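Long-range contacts in putative two-component sensor histidine kinase protein (Sinorhizobium meliloti, PDB 3HCY), which is probably a photosensory histidine kinase that transfers phosphate from ATP to a protein histidine, represented here by its GAF domain: residues P64-D73 with V86-P97; N20-L28 with R36-S44. All coordinates share one frame; numbering follows the deposited sequence.

After helix 5-19 the chain enters strand 23-29, turns back, and contact 2 (N20-L28 with R36-S44) closes the resulting beta hairpin. Helix 45-50 follows, and contact 1 (P64-D73 with V86-P97) then closes a loop carrying helix 79-88, joining short strand 67-69 to strand 92-99. The two closures come in series, neither nesting nor crossing. Together they hold the outermost strands of the five-stranded antiparallel sheet, 35-41 and 67-69, with strand 104-112 in the middle joining their inner partners. Glu88 of contact 1 also bridges directly to contact 2, through a salt bridge to Arg23 and a probable hydrogen bond to Ser44.

Contact 1 of 2, residues P64-D73 with V86-P97; sequences PEPIFVENVD and VGEGIAALGFFP
The rings of Phe68 and Phe96 meet obliquely, planes at 70°, with Phe68 CE1 3.7 Å from Phe96 CE1; the Phe96 ring also receives Pro66 CB obliquely and meets Phe108 of strand 104-112. Phe95, which projects from the other side of the sheet, is met at its edge: Ile67 O lies in the ring plane, 3.5 Å from Phe95 CD2, and Val69 CG2 comes up near that plane beside Phe95 CE2. With CG anti to the carbonyl carbon (chi1 -54°), the Phe68 side chain crosses that of Phe96 at about a right angle. On the Phe95 side, Val69 and Leu93 run alongside one another, with Val69 CG1 against Leu93 CD1.

Between these two faces the strands run antiparallel. Ile67 and Phe95 exchange two backbone bonds, Phe95 N to Ile67 O measuring 3.0 Å and almost straight, and Val69 and Leu93 exchange two more. Beyond them, Val72 N reaches Ala91 O at 2.8 Å in a weak, bent bond, and an Asx turn, Asp73 N to Asn71 OD1, spans Val72. Val72 CB then packs on Val86 CG2 at the end of helix 79-88, which closes with a Schellman motif at Gly89. At the far end the rings of Pro64 and Pro97 meet.

Pro66, Phe68 and Phe96 also touch helix 120-146, whereas Phe95 packs on Trp57. Every hydrogen bond across the contact is between backbone atoms; peptide pairing and apolar side-chain contacts therefore attach this edge strand of the GAF sheet.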
ATOM      1  N   PRO A  64     -14.628  -4.156  11.820  1.00 46.41           N
ATOM      2  CA  PRO A  64     -13.534  -3.644  12.638  1.00 44.33           C
ATOM      3  C   PRO A  64     -12.985  -2.284  12.275  1.00 41.81           C
ATOM      4  O   PRO A  64     -12.761  -1.980  11.124  1.00 40.46           O
ATOM      5  CB  PRO A  64     -12.448  -4.669  12.393  1.00 44.64           C
ATOM      6  CG  PRO A  64     -12.649  -5.057  10.967  1.00 45.90           C
ATOM      7  CD  PRO A  64     -14.111  -4.859  10.637  1.00 46.08           C
ATOM      8  N   GLU A  65     -12.735  -1.504  13.310  1.00 39.71           N
ATOM      9  CA  GLU A  65     -12.165  -0.176  13.196  1.00 38.25           C
ATOM     10  C   GLU A  65     -10.743  -0.156  13.757  1.00 36.04           C
ATOM     11  O   GLU A  65     -10.363  -1.003  14.554  1.00 35.19           O
ATOM     12  CB  GLU A  65     -12.983   0.837  14.017  1.00 38.76           C
ATOM     13  CG  GLU A  65     -14.499   0.701  13.918  1.00 40.19           C
ATOM     14  CD  GLU A  65     -15.086   1.118  12.566  1.00 41.12           C
ATOM     15  OE1 GLU A  65     -14.347   1.610  11.681  1.00 39.38           O
ATOM     16  OE2 GLU A  65     -16.321   0.967  12.410  1.00 43.25           O
ATOM     17  N   PRO A  66      -9.975   0.865  13.392  1.00 33.69           N
ATOM     18  CA  PRO A  66      -8.700   1.030  14.033  1.00 32.48           C
ATOM     19  C   PRO A  66      -8.834   1.331  15.527  1.00 31.17           C
ATOM     20  O   PRO A  66      -9.817   1.932  15.962  1.00 31.31           O
ATOM     21  CB  PRO A  66      -8.109   2.227  13.286  1.00 33.06           C
ATOM     22  CG  PRO A  66      -8.851   2.262  11.964  1.00 32.79           C
ATOM     23  CD  PRO A  66     -10.218   1.908  12.379  1.00 33.21           C
ATOM     24  N   ILE A  67      -7.863   0.891  16.309  1.00 29.50           N
ATOM     25  CA  ILE A  67      -7.853   1.138  17.745  1.00 28.60           C
ATOM     26  C   ILE A  67      -6.577   1.908  18.055  1.00 27.52           C
ATOM     27  O   ILE A  67      -5.521   1.558  17.553  1.00 27.39           O
ATOM     28  CB  ILE A  67      -7.861  -0.208  18.601  1.00 29.09           C
ATOM     29  CG1 ILE A  67      -9.058  -1.152  18.270  1.00 29.62           C
ATOM     30  CG2 ILE A  67      -7.785   0.088  20.101  1.00 27.47           C
ATOM     31  CD1 ILE A  67     -10.387  -0.466  17.673  1.00 32.13           C
ATOM     32  N   PHE A  68      -6.656   2.946  18.881  1.00 26.39           N
ATOM     33  CA  PHE A  68      -5.460   3.716  19.219  1.00 25.60           C
ATOM     34  C   PHE A  68      -5.253   3.686  20.693  1.00 25.32           C
ATOM     35  O   PHE A  68      -6.216   3.676  21.423  1.00 26.19           O
ATOM     36  CB  PHE A  68      -5.596   5.135  18.699  1.00 24.67           C
ATOM     37  CG  PHE A  68      -5.902   5.161  17.275  1.00 24.23           C
ATOM     38  CD1 PHE A  68      -4.922   4.966  16.357  1.00 26.92           C
ATOM     39  CD2 PHE A  68      -7.180   5.230  16.833  1.00 26.00           C
ATOM     40  CE1 PHE A  68      -5.214   4.923  14.972  1.00 26.67           C
ATOM     41  CE2 PHE A  68      -7.483   5.189  15.475  1.00 26.26           C
ATOM     42  CZ  PHE A  68      -6.496   5.029  14.548  1.00 25.62           C
ATOM     43  N   VAL A  69      -3.995   3.627  21.113  1.00 25.11           N
ATOM     44  CA  VAL A  69      -3.594   3.690  22.514  1.00 24.49           C
ATOM     45  C   VAL A  69      -2.470   4.726  22.625  1.00 25.70           C
ATOM     46  O   VAL A  69      -1.313   4.498  22.268  1.00 25.87           O
ATOM     47  CB  VAL A  69      -3.090   2.324  22.996  1.00 24.32           C
ATOM     48  CG1 VAL A  69      -2.376   2.435  24.354  1.00 23.10           C
ATOM     49  CG2 VAL A  69      -4.215   1.319  23.021  1.00 20.74           C
ATOM     50  N   GLU A  70      -2.811   5.872  23.156  1.00 26.93           N
ATOM     51  CA  GLU A  70      -1.913   7.015  23.132  1.00 28.09           C
ATOM     52  C   GLU A  70      -0.893   6.975  24.240  1.00 28.15           C
ATOM     53  O   GLU A  70       0.226   7.455  24.065  1.00 28.31           O
ATOM     54  CB  GLU A  70      -2.726   8.300  23.225  1.00 28.12           C
ATOM     55  CG  GLU A  70      -3.556   8.489  21.985  1.00 30.75           C
ATOM     56  CD  GLU A  70      -4.424   9.696  22.055  1.00 35.42           C
ATOM     57  OE1 GLU A  70      -4.519  10.294  23.180  1.00 39.92           O
ATOM     58  OE2 GLU A  70      -5.019  10.029  20.988  1.00 36.13           O
ATOM     59  N   ASN A  71      -1.317   6.452  25.391  1.00 28.69           N
ATOM     60  CA  ASN A  71      -0.436   6.197  26.520  1.00 28.51           C
ATOM     61  C   ASN A  71      -0.825   4.890  27.092  1.00 28.85           C
ATOM     62  O   ASN A  71      -2.000   4.699  27.419  1.00 28.27           O
ATOM     63  CB  ASN A  71      -0.619   7.237  27.581  1.00 28.06           C
ATOM     64  CG  ASN A  71       0.543   7.315  28.497  1.00 28.10           C
ATOM     65  OD1 ASN A  71       1.006   6.298  29.034  1.00 28.89           O
ATOM     66  ND2 ASN A  71       1.035   8.535  28.707  1.00 25.95           N
ATOM     67  N   VAL A  72       0.152   4.001  27.215  1.00 29.91           N
ATOM     68  CA  VAL A  72      -0.115   2.661  27.702  1.00 31.28           C
ATOM     69  C   VAL A  72      -0.646   2.764  29.100  1.00 32.88           C
ATOM     70  O   VAL A  72      -1.561   2.003  29.475  1.00 33.86           O
ATOM     71  CB  VAL A  72       1.112   1.754  27.859  1.00 30.87           C
ATOM     72  CG1 VAL A  72       0.665   0.304  27.784  1.00 30.42           C
ATOM     73  CG2 VAL A  72       2.124   2.023  26.850  1.00 31.47           C
ATOM     74  N   ASP A  73      -0.054   3.669  29.878  1.00 33.96           N
ATOM     75  CA  ASP A  73      -0.380   3.769  31.278  1.00 35.47           C
ATOM     76  C   ASP A  73      -1.811   4.086  31.463  1.00 35.60           C
ATOM     77  O   ASP A  73      -2.383   3.753  32.471  1.00 36.32           O
ATOM     78  CB  ASP A  73       0.449   4.839  31.948  1.00 36.49           C
ATOM     79  CG  ASP A  73       1.923   4.457  32.016  1.00 39.97           C
ATOM     80  OD1 ASP A  73       2.193   3.256  32.303  1.00 40.85           O
ATOM     81  OD2 ASP A  73       2.797   5.351  31.780  1.00 45.18           O
ATOM     82  N   VAL A  86       5.220  -2.249  28.243  1.00 16.07           N
ATOM     83  CA  VAL A  86       6.141  -1.327  28.829  1.00 14.25           C
ATOM     84  C   VAL A  86       7.534  -1.964  28.975  1.00 15.03           C
ATOM     85  O   VAL A  86       8.527  -1.363  28.619  1.00 15.18           O
ATOM     86  CB  VAL A  86       5.566  -0.618  30.153  1.00 13.50           C
ATOM     87  CG1 VAL A  86       6.578   0.214  30.768  1.00 10.31           C
ATOM     88  CG2 VAL A  86       4.249   0.078  29.905  1.00  6.66           C
ATOM     89  N   GLY A  87       7.629  -3.209  29.382  1.00 15.14           N
ATOM     90  CA  GLY A  87       8.952  -3.792  29.488  1.00 15.14           C
ATOM     91  C   GLY A  87       9.678  -3.892  28.174  1.00 15.25           C
ATOM     92  O   GLY A  87      10.927  -3.917  28.143  1.00 15.69           O
ATOM     93  N   GLU A  88       8.903  -3.972  27.092  1.00 15.18           N
ATOM     94  CA  GLU A  88       9.471  -3.907  25.738  1.00 15.86           C
ATOM     95  C   GLU A  88       9.956  -2.517  25.422  1.00 15.73           C
ATOM     96  O   GLU A  88      10.770  -2.322  24.525  1.00 16.65           O
ATOM     97  CB  GLU A  88       8.431  -4.343  24.687  1.00 16.61           C
ATOM     98  CG  GLU A  88       8.875  -4.315  23.189  1.00 17.80           C
ATOM     99  CD  GLU A  88      10.022  -5.243  22.863  1.00 18.83           C
ATOM    100  OE1 GLU A  88      10.175  -6.219  23.597  1.00 19.25           O
ATOM    101  OE2 GLU A  88      10.779  -4.992  21.892  1.00 22.75           O
ATOM    102  N   GLY A  89       9.479  -1.535  26.172  1.00 15.58           N
ATOM    103  CA  GLY A  89       9.892  -0.161  25.953  1.00 15.19           C
ATOM    104  C   GLY A  89       8.911   0.672  25.149  1.00 15.03           C
ATOM    105  O   GLY A  89       9.287   1.763  24.739  1.00 14.90           O
ATOM    106  N   ILE A  90       7.674   0.182  24.947  1.00 14.81           N
ATOM    107  CA  ILE A  90       6.634   0.842  24.117  1.00 15.22           C
ATOM    108  C   ILE A  90       5.635   1.646  24.985  1.00 16.60           C
ATOM    109  O   ILE A  90       5.211   1.158  26.045  1.00 18.59           O
ATOM    110  CB  ILE A  90       5.811  -0.224  23.343  1.00 14.81           C
ATOM    111  CG1 ILE A  90       6.681  -0.899  22.290  1.00 14.33           C
ATOM    112  CG2 ILE A  90       4.470   0.338  22.774  1.00 12.37           C
ATOM    113  CD1 ILE A  90       6.312  -2.384  22.073  1.00 12.26           C
ATOM    114  N   ALA A  91       5.249   2.848  24.524  1.00 16.73           N
ATOM    115  CA  ALA A  91       4.344   3.772  25.232  1.00 16.34           C
ATOM    116  C   ALA A  91       2.989   3.960  24.487  1.00 17.15           C
ATOM    117  O   ALA A  91       1.978   4.371  25.072  1.00 17.29           O
ATOM    118  CB  ALA A  91       5.050   5.148  25.392  1.00 15.47           C
ATOM    119  N   ALA A  92       2.974   3.724  23.182  1.00 17.67           N
ATOM    120  CA  ALA A  92       1.813   4.035  22.413  1.00 18.50           C
ATOM    121  C   ALA A  92       1.723   3.043  21.268  1.00 19.44           C
ATOM    122  O   ALA A  92       2.741   2.547  20.787  1.00 19.67           O
ATOM    123  CB  ALA A  92       1.887   5.459  21.918  1.00 18.77           C
ATOM    124  N   LEU A  93       0.497   2.704  20.874  1.00 20.26           N
ATOM    125  CA  LEU A  93       0.315   1.763  19.785  1.00 20.55           C
ATOM    126  C   LEU A  93      -0.973   1.982  18.971  1.00 20.99           C
ATOM    127  O   LEU A  93      -2.005   2.503  19.446  1.00 19.58           O
ATOM    128  CB  LEU A  93       0.364   0.310  20.282  1.00 20.86           C
ATOM    129  CG  LEU A  93       0.799  -0.163  21.687  1.00 21.63           C
ATOM    130  CD1 LEU A  93      -0.093   0.409  22.812  1.00 22.37           C
ATOM    131  CD2 LEU A  93       0.792  -1.700  21.717  1.00 18.34           C
ATOM    132  N   GLY A  94      -0.870   1.539  17.722  1.00 22.13           N
ATOM    133  CA  GLY A  94      -1.933   1.675  16.739  1.00 23.27           C
ATOM    134  C   GLY A  94      -2.208   0.325  16.128  1.00 23.95           C
ATOM    135  O   GLY A  94      -1.291  -0.329  15.621  1.00 24.73           O
ATOM    136  N   PHE A  95      -3.467  -0.078  16.188  1.00 24.15           N
ATOM    137  CA  PHE A  95      -3.915  -1.315  15.581  1.00 25.08           C
ATOM    138  C   PHE A  95      -4.802  -1.053  14.359  1.00 23.73           C
ATOM    139  O   PHE A  95      -5.849  -0.465  14.479  1.00 23.24           O
ATOM    140  CB  PHE A  95      -4.780  -2.123  16.541  1.00 26.07           C
ATOM    141  CG  PHE A  95      -4.187  -2.363  17.901  1.00 29.27           C
ATOM    142  CD1 PHE A  95      -3.786  -3.647  18.271  1.00 31.36           C
ATOM    143  CD2 PHE A  95      -4.139  -1.338  18.856  1.00 31.21           C
ATOM    144  CE1 PHE A  95      -3.299  -3.894  19.534  1.00 30.87           C
ATOM    145  CE2 PHE A  95      -3.646  -1.581  20.134  1.00 30.11           C
ATOM    146  CZ  PHE A  95      -3.227  -2.850  20.468  1.00 30.65           C
ATOM    147  N   PHE A  96      -4.390  -1.547  13.207  1.00 22.87           N
ATOM    148  CA  PHE A  96      -5.124  -1.372  11.988  1.00 22.65           C
ATOM    149  C   PHE A  96      -5.410  -2.746  11.436  1.00 22.65           C
ATOM    150  O   PHE A  96      -4.487  -3.473  11.123  1.00 22.04           O
ATOM    151  CB  PHE A  96      -4.310  -0.575  10.993  1.00 22.64           C
ATOM    152  CG  PHE A  96      -3.725   0.667  11.574  1.00 23.61           C
ATOM    153  CD1 PHE A  96      -4.438   1.850  11.554  1.00 23.98           C
ATOM    154  CD2 PHE A  96      -2.476   0.636  12.202  1.00 23.65           C
ATOM    155  CE1 PHE A  96      -3.909   2.980  12.119  1.00 22.68           C
ATOM    156  CE2 PHE A  96      -1.930   1.774  12.772  1.00 23.02           C
ATOM    157  CZ  PHE A  96      -2.647   2.941  12.734  1.00 22.94           C
ATOM    158  N   PRO A  97      -6.693  -3.109  11.361  1.00 23.04           N
ATOM    159  CA  PRO A  97      -7.184  -4.379  10.933  1.00 23.78           C
ATOM    160  C   PRO A  97      -6.802  -4.714   9.519  1.00 24.71           C
ATOM    161  O   PRO A  97      -6.830  -3.844   8.693  1.00 24.62           O
ATOM    162  CB  PRO A  97      -8.716  -4.197  10.968  1.00 24.27           C
ATOM    163  CG  PRO A  97      -9.006  -3.005  11.737  1.00 23.22           C
ATOM    164  CD  PRO A  97      -7.739  -2.304  12.031  1.00 23.28           C
TER

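Contact 2 of 2, residues N20-L28 with R36-S44; sequences NCDRASILL and RFVAARGLS
Arg23-Leu28 pairs antiparallel with Arg36-Arg41, with bonds such as Ala24 N to Arg41 O at 2.7 Å, and a classic beta bulge at Val38 and Ala39, both opposite Ile26, shifts the register by one. There Ile26 N donates to Ala39 O while Ile26 O accepts from Val38 N at 3.0 Å, both bonds close to straight.

On one side of the hairpin Leu27 and Phe37 lie side by side, pointing the same way. Leu27 CD2 sits over the centre of the Phe37 ring, 3.4 Å from its centroid and 12° off the normal, a CH-pi contact. Ser25 CB meets the same ring at its edge, in the ring plane, 3.8 Å from Phe37 CE1. Leu43 then extends this apolar patch, its CD1 3.7 Å from Ser25 CB. Across the bulge Ile26 CG2 meets Val38 CG2, while Val38 CG1, anti to its own carbonyl carbon (chi1 -43°), turns to Leu28 CB. The extended chain of Arg23 runs out past Gly42, which follows a cis peptide. Arg23 NH1 donates to Gly42 O at 3.1 Å, in the carbonyl plane but with the oxygen tilted 29° from the guanidinium plane, and Arg23 CD packs on Leu43 CD2. A salt bridge to Asp113 also pins the guanidinium, which with Glu88 as a further partner links strand 23-29 to three other parts of the chain.

Phe37, Ala40 and Leu43 lie against helix 45-50, whose first turn is capped by Ser44. From the opposite face of the hairpin Leu28 and Ala39 meet Tyr8 of helix 5-19, and Arg41 forms salt bridges with Asp13 and Glu9. Strand 104-112 pairs with the other edge of strand 23-29, its Tyr111 hydroxyl hydrogen-bonded to Ser25 OG, which places this hairpin at one edge of the GAF sheet.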
ATOM      1  N   ASN A  20       6.670   7.528  10.059  1.00 29.42           N
ATOM      2  CA  ASN A  20       7.576   7.951  11.148  1.00 30.75           C
ATOM      3  C   ASN A  20       7.174   7.558  12.662  1.00 29.41           C
ATOM      4  O   ASN A  20       7.076   8.408  13.573  1.00 29.89           O
ATOM      5  CB  ASN A  20       7.802   9.470  11.088  1.00 31.39           C
ATOM      6  CG  ASN A  20       8.844   9.916  12.103  1.00 35.52           C
ATOM      7  OD1 ASN A  20       9.137   9.203  13.091  1.00 38.64           O
ATOM      8  ND2 ASN A  20       9.488  11.070  11.815  1.00 40.98           N
ATOM      9  N   CYS A  21       6.939   6.265  12.893  1.00 27.05           N
ATOM     10  CA  CYS A  21       6.735   5.706  14.203  1.00 24.63           C
ATOM     11  C   CYS A  21       8.032   4.978  14.523  1.00 22.40           C
ATOM     12  O   CYS A  21       8.966   4.994  13.727  1.00 22.07           O
ATOM     13  CB  CYS A  21       5.541   4.739  14.166  1.00 24.91           C
ATOM     14  SG  CYS A  21       5.569   3.517  12.753  1.00 25.28           S
ATOM     15  N   ASP A  22       8.077   4.318  15.670  1.00 19.72           N
ATOM     16  CA  ASP A  22       9.320   3.831  16.224  1.00 17.99           C
ATOM     17  C   ASP A  22       9.679   2.385  15.895  1.00 16.35           C
ATOM     18  O   ASP A  22      10.867   2.014  15.881  1.00 13.13           O
ATOM     19  CB  ASP A  22       9.243   4.032  17.733  1.00 18.04           C
ATOM     20  CG  ASP A  22       9.328   5.470  18.097  1.00 19.37           C
ATOM     21  OD1 ASP A  22       9.724   6.306  17.258  1.00 20.84           O
ATOM     22  OD2 ASP A  22       8.978   5.753  19.265  1.00 22.76           O
ATOM     23  N   ARG A  23       8.615   1.592  15.728  1.00 15.93           N
ATOM     24  CA  ARG A  23       8.669   0.174  15.468  1.00 16.14           C
ATOM     25  C   ARG A  23       7.330  -0.134  14.835  1.00 16.28           C
ATOM     26  O   ARG A  23       6.387   0.659  14.991  1.00 17.01           O
ATOM     27  CB  ARG A  23       8.815  -0.665  16.751  1.00 16.10           C
ATOM     28  CG  ARG A  23       9.456  -0.016  17.971  1.00 16.69           C
ATOM     29  CD  ARG A  23       9.225  -0.868  19.196  1.00 18.16           C
ATOM     30  NE  ARG A  23       9.712  -0.279  20.441  1.00 18.31           N
ATOM     31  CZ  ARG A  23      10.511  -0.903  21.320  1.00 19.96           C
ATOM     32  NH1 ARG A  23      10.927  -2.155  21.100  1.00 18.25           N
ATOM     33  NH2 ARG A  23      10.905  -0.280  22.448  1.00 19.81           N
ATOM     34  N   ALA A  24       7.258  -1.260  14.128  1.00 15.79           N
ATOM     35  CA  ALA A  24       6.057  -1.711  13.469  1.00 16.32           C
ATOM     36  C   ALA A  24       6.015  -3.289  13.316  1.00 17.57           C
ATOM     37  O   ALA A  24       7.049  -3.990  13.413  1.00 16.82           O
ATOM     38  CB  ALA A  24       5.922  -1.012  12.135  1.00 14.60           C
ATOM     39  N   SER A  25       4.813  -3.848  13.100  1.00 18.34           N
ATOM     40  CA  SER A  25       4.687  -5.298  12.910  1.00 18.79           C
ATOM     41  C   SER A  25       3.474  -5.682  12.079  1.00 18.86           C
ATOM     42  O   SER A  25       2.536  -4.876  11.940  1.00 18.88           O
ATOM     43  CB  SER A  25       4.535  -5.938  14.263  1.00 19.20           C
ATOM     44  OG  SER A  25       3.400  -5.382  14.941  1.00 20.08           O
ATOM     45  N   ILE A  26       3.476  -6.916  11.558  1.00 18.37           N
ATOM     46  CA  ILE A  26       2.273  -7.480  10.900  1.00 17.78           C
ATOM     47  C   ILE A  26       1.944  -8.801  11.574  1.00 18.30           C
ATOM     48  O   ILE A  26       2.851  -9.608  11.818  1.00 18.09           O
ATOM     49  CB  ILE A  26       2.453  -7.711   9.354  1.00 17.53           C
ATOM     50  CG1 ILE A  26       2.927  -6.397   8.665  1.00 17.93           C
ATOM     51  CG2 ILE A  26       1.153  -8.274   8.744  1.00 13.19           C
ATOM     52  CD1 ILE A  26       3.744  -6.488   7.346  1.00 14.77           C
ATOM     53  N   LEU A  27       0.665  -9.022  11.889  1.00 18.16           N
ATOM     54  CA  LEU A  27       0.260 -10.287  12.469  1.00 18.01           C
ATOM     55  C   LEU A  27      -0.941 -10.814  11.676  1.00 17.80           C
ATOM     56  O   LEU A  27      -1.799 -10.062  11.201  1.00 17.04           O
ATOM     57  CB  LEU A  27      -0.059 -10.156  13.991  1.00 17.99           C
ATOM     58  CG  LEU A  27       0.932  -9.466  14.973  1.00 18.49           C
ATOM     59  CD1 LEU A  27       1.046  -7.920  14.730  1.00 20.43           C
ATOM     60  CD2 LEU A  27       0.647  -9.698  16.448  1.00 12.18           C
ATOM     61  N   LEU A  28      -1.016 -12.128  11.585  1.00 17.82           N
ATOM     62  CA  LEU A  28      -2.088 -12.791  10.846  1.00 18.12           C
ATOM     63  C   LEU A  28      -2.691 -13.938  11.680  1.00 18.17           C
ATOM     64  O   LEU A  28      -2.028 -14.494  12.549  1.00 18.37           O
ATOM     65  CB  LEU A  28      -1.528 -13.327   9.491  1.00 18.23           C
ATOM     66  CG  LEU A  28      -1.237 -12.271   8.403  1.00 15.77           C
ATOM     67  CD1 LEU A  28      -0.842 -12.940   7.151  1.00 14.16           C
ATOM     68  CD2 LEU A  28      -2.448 -11.401   8.166  1.00 12.89           C
ATOM     69  N   ARG A  36      -0.631 -14.095  15.088  1.00 21.06           N
ATOM     70  CA  ARG A  36       0.785 -14.439  15.034  1.00 21.66           C
ATOM     71  C   ARG A  36       1.601 -13.446  14.210  1.00 21.82           C
ATOM     72  O   ARG A  36       1.295 -13.208  13.038  1.00 22.89           O
ATOM     73  CB  ARG A  36       0.954 -15.794  14.349  1.00 21.59           C
ATOM     74  CG  ARG A  36       0.339 -16.900  15.099  1.00 23.74           C
ATOM     75  CD  ARG A  36       1.195 -18.156  15.129  1.00 26.03           C
ATOM     76  NE  ARG A  36       0.726 -19.053  16.204  1.00 27.12           N
ATOM     77  CZ  ARG A  36       1.004 -18.900  17.494  1.00 26.41           C
ATOM     78  NH1 ARG A  36       1.750 -17.896  17.871  1.00 27.81           N
ATOM     79  NH2 ARG A  36       0.547 -19.747  18.413  1.00 27.58           N
ATOM     80  N   PHE A  37       2.673 -12.927  14.786  1.00 21.26           N
ATOM     81  CA  PHE A  37       3.643 -12.142  14.013  1.00 20.95           C
ATOM     82  C   PHE A  37       4.079 -12.921  12.790  1.00 20.15           C
ATOM     83  O   PHE A  37       4.172 -14.109  12.913  1.00 20.81           O
ATOM     84  CB  PHE A  37       4.837 -11.758  14.884  1.00 20.75           C
ATOM     85  CG  PHE A  37       4.441 -10.859  16.034  1.00 21.46           C
ATOM     86  CD1 PHE A  37       4.467  -9.474  15.885  1.00 24.09           C
ATOM     87  CD2 PHE A  37       3.966 -11.391  17.206  1.00 19.69           C
ATOM     88  CE1 PHE A  37       4.074  -8.630  16.917  1.00 25.80           C
ATOM     89  CE2 PHE A  37       3.562 -10.581  18.237  1.00 24.02           C
ATOM     90  CZ  PHE A  37       3.614  -9.183  18.106  1.00 27.02           C
ATOM     91  N   VAL A  38       4.172 -12.248  11.627  1.00 18.75           N
ATOM     92  CA  VAL A  38       4.744 -12.739  10.383  1.00 17.55           C
ATOM     93  C   VAL A  38       5.868 -11.802   9.918  1.00 17.46           C
ATOM     94  O   VAL A  38       6.647 -12.118   9.000  1.00 16.43           O
ATOM     95  CB  VAL A  38       3.676 -12.792   9.252  1.00 18.53           C
ATOM     96  CG1 VAL A  38       2.313 -13.382   9.767  1.00 17.04           C
ATOM     97  CG2 VAL A  38       3.477 -11.406   8.600  1.00 16.39           C
ATOM     98  N   ALA A  39       5.970 -10.632  10.553  1.00 17.28           N
ATOM     99  CA  ALA A  39       7.051  -9.683  10.238  1.00 17.11           C
ATOM    100  C   ALA A  39       7.081  -8.565  11.236  1.00 16.45           C
ATOM    101  O   ALA A  39       6.025  -8.250  11.825  1.00 16.57           O
ATOM    102  CB  ALA A  39       6.882  -9.093   8.792  1.00 17.54           C
ATOM    103  N   ALA A  40       8.259  -7.940  11.410  1.00 15.82           N
ATOM    104  CA  ALA A  40       8.403  -6.908  12.443  1.00 16.00           C
ATOM    105  C   ALA A  40       9.701  -6.150  12.400  1.00 16.86           C
ATOM    106  O   ALA A  40      10.703  -6.669  11.957  1.00 17.42           O
ATOM    107  CB  ALA A  40       8.202  -7.530  13.842  1.00 15.24           C
ATOM    108  N   ARG A  41       9.682  -4.893  12.839  1.00 18.36           N
ATOM    109  CA  ARG A  41      10.899  -4.257  13.355  1.00 19.41           C
ATOM    110  C   ARG A  41      10.619  -3.182  14.355  1.00 19.69           C
ATOM    111  O   ARG A  41       9.544  -2.657  14.328  1.00 21.33           O
ATOM    112  CB  ARG A  41      11.677  -3.622  12.217  1.00 19.91           C
ATOM    113  CG  ARG A  41      10.953  -2.930  11.135  1.00 20.30           C
ATOM    114  CD  ARG A  41      11.738  -3.255   9.797  1.00 26.82           C
ATOM    115  NE  ARG A  41      11.418  -2.429   8.608  1.00 29.65           N
ATOM    116  CZ  ARG A  41      11.489  -2.813   7.328  1.00 28.79           C
ATOM    117  NH1 ARG A  41      11.785  -4.049   6.967  1.00 29.51           N
ATOM    118  NH2 ARG A  41      11.178  -1.939   6.396  1.00 29.94           N
ATOM    119  N   GLY A  42      11.505  -2.807  15.260  1.00 19.90           N
ATOM    120  CA  GLY A  42      12.374  -3.625  16.021  1.00 20.45           C
ATOM    121  C   GLY A  42      11.528  -3.898  17.293  1.00 20.90           C
ATOM    122  O   GLY A  42      11.558  -3.159  18.251  1.00 20.67           O
ATOM    123  N   LEU A  43      10.651  -4.896  17.187  1.00 21.61           N
ATOM    124  CA  LEU A  43      10.194  -5.661  18.314  1.00 21.57           C
ATOM    125  C   LEU A  43      11.224  -6.763  18.532  1.00 21.64           C
ATOM    126  O   LEU A  43      11.830  -7.282  17.579  1.00 20.92           O
ATOM    127  CB  LEU A  43       8.832  -6.328  18.009  1.00 21.43           C
ATOM    128  CG  LEU A  43       7.695  -5.329  17.739  1.00 21.25           C
ATOM    129  CD1 LEU A  43       6.354  -6.018  17.527  1.00 18.23           C
ATOM    130  CD2 LEU A  43       7.608  -4.273  18.852  1.00 21.29           C
ATOM    131  N   SER A  44      11.389  -7.145  19.795  1.00 21.34           N
ATOM    132  CA  SER A  44      12.172  -8.325  20.106  1.00 21.00           C
ATOM    133  C   SER A  44      11.257  -9.576  19.998  1.00 21.43           C
ATOM    134  O   SER A  44      10.017  -9.499  20.161  1.00 20.53           O
ATOM    135  CB  SER A  44      12.729  -8.208  21.507  1.00 20.17           C
ATOM    136  OG  SER A  44      11.641  -8.370  22.379  1.00 18.69           O
TER